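Local coordinates for chemotaxis protein CheX (Desulfovibrio desulfuricans subsp. desulfuricans str. G20, PDB 3HM4), which probably dephosphorylates the phosphorylated response regulator CheY in bacterial chemotaxis, as a member of the CheX family of phosphatases, at residues 33-38 / 139-144; 39-44 / 128-133. All coordinates share one frame; numbering follows the deposited sequence. Where two conformers were deposited one is given.

Interaction 1: residues 33-38 / 139-144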
loop_
_atom_site.group_PDB
_atom_site.type_symbol
_atom_site.label_atom_id
_atom_site.label_comp_id
_atom_site.label_asym_id
_atom_site.label_seq_id
_atom_site.Cartn_x
_atom_site.Cartn_y
_atom_site.Cartn_z
ATOM N N GLN A 33 9.075 -10.566 19.440
ATOM C CA GLN A 33 9.428 -11.698 18.585
ATOM C C GLN A 33 8.636 -11.667 17.301
ATOM O O GLN A 33 7.410 -11.478 17.322
ATOM C CB GLN A 33 9.205 -13.063 19.237
ATOM C CG GLN A 33 10.117 -13.345 20.375
ATOM C CD GLN A 33 11.592 -13.374 20.023
ATOM O OE1 GLN A 33 12.398 -12.707 20.660
ATOM N NE2 GLN A 33 11.945 -14.118 18.988
ATOM N N PRO A 34 9.322 -11.895 16.167
ATOM C CA PRO A 34 8.563 -12.008 14.924
ATOM C C PRO A 34 7.633 -13.206 14.982
ATOM O O PRO A 34 7.916 -14.206 15.667
ATOM C CB PRO A 34 9.640 -12.278 13.875
ATOM C CG PRO A 34 10.864 -11.638 14.439
ATOM C CD PRO A 34 10.782 -11.948 15.901
ATOM N N TYR A 35 6.498 -13.103 14.311
ATOM C CA TYR A 35 5.566 -14.196 14.224
ATOM C C TYR A 35 4.964 -14.257 12.839
ATOM O O TYR A 35 4.914 -13.241 12.133
ATOM C CB TYR A 35 4.471 -14.116 15.308
ATOM C CG TYR A 35 3.539 -12.931 15.230
ATOM C CD1 TYR A 35 3.869 -11.722 15.796
ATOM C CD2 TYR A 35 2.319 -13.022 14.541
ATOM C CE1 TYR A 35 2.969 -10.630 15.742
ATOM C CE2 TYR A 35 1.424 -11.944 14.461
ATOM C CZ TYR A 35 1.773 -10.740 15.050
ATOM O OH TYR A 35 0.881 -9.703 14.958
ATOM N N VAL A 36 4.503 -15.442 12.450
ATOM C CA VAL A 36 3.758 -15.619 11.212
ATOM C C VAL A 36 2.327 -15.174 11.491
ATOM O O VAL A 36 1.669 -15.711 12.392
ATOM C CB VAL A 36 3.840 -17.045 10.666
ATOM C CG1 VAL A 36 2.901 -17.217 9.462
ATOM C CG2 VAL A 36 5.304 -17.439 10.302
ATOM N N LYS A 37 1.823 -14.188 10.741
ATOM C CA LYS A 37 0.480 -13.712 10.915
ATOM C C LYS A 37 -0.530 -14.827 10.582
ATOM O O LYS A 37 -0.401 -15.466 9.559
ATOM C CB LYS A 37 0.288 -12.500 9.991
ATOM C CG LYS A 37 -0.845 -11.656 10.324
ATOM C CD LYS A 37 -0.914 -10.502 9.361
ATOM C CE LYS A 37 -2.063 -9.668 9.698
ATOM N NZ LYS A 37 -1.809 -8.801 10.892
ATOM N N LYS A 38 -1.501 -15.036 11.451
ATOM C CA LYS A 38 -2.556 -15.993 11.194
ATOM C C LYS A 38 -3.863 -15.310 10.877
ATOM O O LYS A 38 -4.780 -15.968 10.416
ATOM C CB LYS A 38 -2.689 -16.974 12.355
ATOM C CG LYS A 38 -1.370 -17.717 12.651
ATOM C CD LYS A 38 -0.785 -18.473 11.429
ATOM C CE LYS A 38 0.476 -19.246 11.741
ATOM N NZ LYS A 38 0.157 -20.439 12.591
ATOM N N ALA A 139 5.026 -10.690 10.899
ATOM C CA ALA A 139 4.709 -9.524 11.697
ATOM C C ALA A 139 5.683 -9.425 12.874
ATOM O O ALA A 139 6.050 -10.421 13.490
ATOM C CB ALA A 139 3.251 -9.592 12.218
ATOM N N ILE A 140 6.074 -8.200 13.212
ATOM C CA ILE A 140 6.922 -7.945 14.361
ATOM C C ILE A 140 6.256 -6.845 15.189
ATOM O O ILE A 140 6.179 -5.703 14.725
ATOM C CB ILE A 140 8.352 -7.560 14.014
ATOM C CG1 ILE A 140 8.955 -8.541 12.965
ATOM C CG2 ILE A 140 9.176 -7.549 15.351
ATOM C CD1 ILE A 140 8.826 -8.096 11.544
ATOM N N PRO A 141 5.770 -7.168 16.403
ATOM C CA PRO A 141 5.123 -6.149 17.214
ATOM C C PRO A 141 6.187 -5.330 17.953
ATOM O O PRO A 141 7.244 -5.868 18.301
ATOM C CB PRO A 141 4.266 -6.960 18.178
ATOM C CG PRO A 141 5.130 -8.208 18.417
ATOM C CD PRO A 141 5.874 -8.452 17.104
ATOM N N PHE A 142 5.856 -4.056 18.246
ATOM C CA PHE A 142 6.765 -3.170 18.952
ATOM C C PHE A 142 6.055 -2.468 20.084
ATOM O O PHE A 142 4.901 -2.035 19.949
ATOM C CB PHE A 142 7.295 -2.044 18.034
ATOM C CG PHE A 142 8.405 -2.458 17.103
ATOM C CD1 PHE A 142 8.141 -3.248 15.982
ATOM C CD2 PHE A 142 9.694 -2.001 17.310
ATOM C CE1 PHE A 142 9.164 -3.605 15.106
ATOM C CE2 PHE A 142 10.718 -2.299 16.432
ATOM C CZ PHE A 142 10.446 -3.128 15.315
ATOM N N LYS A 143 6.807 -2.285 21.171
ATOM C CA LYS A 143 6.461 -1.336 22.227
ATOM C C LYS A 143 7.279 -0.070 21.979
ATOM O O LYS A 143 8.348 -0.106 21.376
ATOM C CB LYS A 143 6.853 -1.863 23.599
ATOM C CG LYS A 143 6.072 -3.050 24.055
ATOM C CD LYS A 143 6.403 -3.425 25.526
ATOM C CE LYS A 143 7.819 -3.804 25.775
ATOM N NZ LYS A 143 8.219 -5.000 25.052
ATOM N N THR A 144 6.739 1.068 22.407
ATOM C CA THR A 144 7.452 2.329 22.401
ATOM C C THR A 144 7.070 3.086 23.664
ATOM O O THR A 144 6.218 2.650 24.453
ATOM C CB THR A 144 7.125 3.218 21.155
ATOM O OG1 THR A 144 5.907 3.962 21.323
ATOM C CG2 THR A 144 7.116 2.441 19.828
#
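Y35 lays its ring against A139, its partner in an antiparallel hydrogen-bonded pair between strands 30-36 and 138-143. From CB the side chain starts out with CG between the backbone N and the carbonyl carbon (chi1 64°), and beyond CG the ring lies on the A139 side. CG and CD1 pass beside the A139 carbonyl oxygen, CD1 coming within 3.4 Å of A139 O. CE1 has A139 CB over the ring face and P141 CD at the ring edge, near its plane, with P141 CD 3.9 Å from Y35 CE1. CZ comes to 3.4 Å from A139 CB, and OH still touches that methyl. The result is a CH-pi contact: A139 CB stands 3.7 Å from the centroid of the Y35 ring, over one face but displaced toward the rim. Alanine suits this place: its single methyl meets the ring face directly, with no longer chain between ring and strand.

Two backbone bonds set the register. Y35 N donates to A139 O, and A139 N returns a nearly straight bond to Y35 O (179° at the hydrogen). The A139 oxygen also receives a CA-H...O contact from P34 CA at 3.3 Å. P34 lacks an N-H but still offers apolar surface, and its CB meets I140 CG1 at 3.9 Å. P34 and I140 both continue onto helix 10-25, touching A10 and V14 respectively, whereas A139 packs on T150 and E152 of the next strand. The pairing is that of an edge strand in an antiparallel sheet: it joins the outermost strand 30-36 to the six-stranded sheet of this CheX-family fold, with helix 10-25 packed on the P34 and I140 side.

Interaction 2: residues 39-44 / 128-133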
loop_
_atom_site.group_PDB
_atom_site.type_symbol
_atom_site.label_atom_id
_atom_site.label_comp_id
_atom_site.label_asym_id
_atom_site.label_seq_id
_atom_site.Cartn_x
_atom_site.Cartn_y
_atom_site.Cartn_z
ATOM N N ASN A 39 -4.030 -14.059 11.257
ATOM C CA ASN A 39 -5.166 -13.225 10.863
ATOM C C ASN A 39 -4.915 -12.636 9.460
ATOM O O ASN A 39 -3.759 -12.479 9.022
ATOM C CB ASN A 39 -5.357 -12.079 11.890
ATOM C CG ASN A 39 -5.923 -12.576 13.230
ATOM O OD1 ASN A 39 -7.124 -12.917 13.318
ATOM N ND2 ASN A 39 -5.104 -12.593 14.267
ATOM N N ASN A 40 -6.005 -12.314 8.771
ATOM C CA ASN A 40 -5.963 -11.798 7.389
ATOM C C ASN A 40 -5.857 -10.265 7.306
ATOM O O ASN A 40 -5.835 -9.722 6.206
ATOM C CB ASN A 40 -7.125 -12.310 6.530
ATOM C CG ASN A 40 -8.488 -11.928 7.044
ATOM O OD1 ASN A 40 -8.626 -11.132 7.991
ATOM N ND2 ASN A 40 -9.533 -12.508 6.424
ATOM N N VAL A 41 -5.813 -9.590 8.461
ATOM C CA VAL A 41 -5.711 -8.158 8.521
ATOM C C VAL A 41 -4.775 -7.688 9.623
ATOM O O VAL A 41 -4.519 -8.369 10.602
ATOM C CB VAL A 41 -7.103 -7.485 8.849
ATOM C CG1 VAL A 41 -8.115 -7.688 7.714
ATOM C CG2 VAL A 41 -7.678 -7.996 10.196
ATOM N N ALA A 42 -4.221 -6.513 9.408
ATOM C CA ALA A 42 -3.639 -5.653 10.444
ATOM C C ALA A 42 -4.666 -4.542 10.646
ATOM O O ALA A 42 -5.096 -3.961 9.672
ATOM C CB ALA A 42 -2.299 -5.063 10.013
ATOM N N LYS A 43 -5.070 -4.270 11.890
ATOM C CA LYS A 43 -6.065 -3.274 12.209
ATOM C C LYS A 43 -5.413 -2.154 12.985
ATOM O O LYS A 43 -4.752 -2.349 13.967
ATOM C CB LYS A 43 -7.203 -3.869 13.025
ATOM C CG LYS A 43 -8.383 -2.901 13.235
ATOM C CD LYS A 43 -9.457 -3.552 13.977
ATOM C CE LYS A 43 -10.661 -2.620 14.219
ATOM N NZ LYS A 43 -11.517 -2.345 13.027
ATOM N N GLY A 44 -5.639 -0.948 12.524
ATOM C CA GLY A 44 -5.076 0.186 13.207
ATOM C C GLY A 44 -5.503 1.503 12.659
ATOM O O GLY A 44 -6.471 1.578 11.944
ATOM N N THR A 128 -8.244 -1.556 8.143
ATOM C CA THR A 128 -7.429 -2.716 8.014
ATOM C C THR A 128 -6.585 -2.676 6.759
ATOM O O THR A 128 -6.982 -2.125 5.741
ATOM C CB THR A 128 -8.235 -4.024 8.018
ATOM O OG1 THR A 128 -9.163 -4.050 6.940
ATOM C CG2 THR A 128 -9.011 -4.171 9.338
ATOM N N ILE A 129 -5.422 -3.317 6.826
ATOM C CA ILE A 129 -4.545 -3.516 5.689
ATOM C C ILE A 129 -4.221 -5.001 5.621
ATOM O O ILE A 129 -3.909 -5.632 6.641
ATOM C CB ILE A 129 -3.299 -2.612 5.735
ATOM C CG1 ILE A 129 -2.392 -2.838 4.511
ATOM C CG2 ILE A 129 -2.505 -2.804 6.987
ATOM C CD1 ILE A 129 -1.424 -1.643 4.205
ATOM N N SER A 130 -4.291 -5.535 4.408
ATOM C CA SER A 130 -4.073 -6.940 4.125
ATOM C C SER A 130 -3.103 -7.094 2.956
ATOM O O SER A 130 -3.338 -6.556 1.896
ATOM C CB SER A 130 -5.385 -7.621 3.713
ATOM O OG SER A 130 -6.389 -7.537 4.751
ATOM N N HIS A 131 -2.062 -7.872 3.135
ATOM C CA HIS A 131 -1.095 -8.203 2.093
ATOM C C HIS A 131 -1.629 -9.279 1.184
ATOM O O HIS A 131 -2.136 -10.304 1.656
ATOM C CB HIS A 131 0.248 -8.639 2.695
ATOM C CG HIS A 131 0.971 -7.512 3.340
ATOM N ND1 HIS A 131 1.851 -6.708 2.643
ATOM C CD2 HIS A 131 0.981 -7.065 4.624
ATOM C CE1 HIS A 131 2.328 -5.778 3.455
ATOM N NE2 HIS A 131 1.799 -5.965 4.657
ATOM N N VAL A 132 -1.540 -9.073 -0.125
ATOM C CA VAL A 132 -2.057 -10.000 -1.122
ATOM C C VAL A 132 -0.870 -10.800 -1.634
ATOM O O VAL A 132 -0.079 -10.312 -2.459
ATOM C CB VAL A 132 -2.744 -9.248 -2.262
ATOM C CG1 VAL A 132 -3.191 -10.205 -3.374
ATOM C CG2 VAL A 132 -3.906 -8.394 -1.740
ATOM N N THR A 133 -0.730 -12.017 -1.131
ATOM C CA THR A 133 0.409 -12.840 -1.430
ATOM C C THR A 133 0.139 -14.273 -1.150
ATOM O O THR A 133 -0.666 -14.604 -0.319
ATOM C CB THR A 133 1.645 -12.412 -0.562
ATOM O OG1 THR A 133 2.778 -13.243 -0.853
ATOM C CG2 THR A 133 1.379 -12.458 0.931
#
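The hydroxyl of S130 donates to the carbonyl oxygen of N40, with S130 OG 2.7 Å from N40 O and lying in the plane of that carbonyl. OG is anti to its own carbonyl carbon (chi1 -60°), and V41 CG1 lies 3.4 Å from S130 OG. Serine fits here, its short hydroxyl side chain reaching the N40 carbonyl. V41 sets CB and CG1 against T128, with V41 CG1 3.7 Å from T128 CB, while CG2 reaches the threonine methyl. T128 CG2 also touches CB and CG of K43, which shares a face of the ladder with T128.

Two backbone bonds join A42 and I129 as a hydrogen-bonded pair: A42 N to I129 O and I129 N to A42 O, both 2.9 Å. On the face opposite K43 and T128, A42 CB rests 3.8 Å from I129 CG2.

Further out, N40 O also accepts a bond from K89 of the second subunit, whose Q86 receives N40 ND2; K43 NZ is held by G126 O. On the A42 and I129 side, both residues pack on T63 of strand 58-64, and I129 continues onto V49 of strand 47-53. Strand 127-131 lies between strand 42-44 and an antiparallel strand of the second subunit, carrying the sheet across the dimer interface.

How the interactions relate
Both contacts are antiparallel and partly buried, but they belong to different sheets. Interaction 1 ties an edge strand to the six-stranded sheet, whereas interaction 2 is a two-stranded ladder packed on strands of that sheet and continued by the second subunit; no other chain of the assembly touches interaction 1. Alongside the backbone bonds, interaction 1 adds a ring on an alanine methyl and proline contacts, interaction 2 a serine hydroxyl and beta-branched packing. Interaction 2 is nested within the chain loop closed by interaction 1, since strand 42-44 follows 30-36 and strand 138-143 follows 127-131. K37 links the two: its NZ forms a salt bridge with E152, bonds weakly to V41 O and packs on A42.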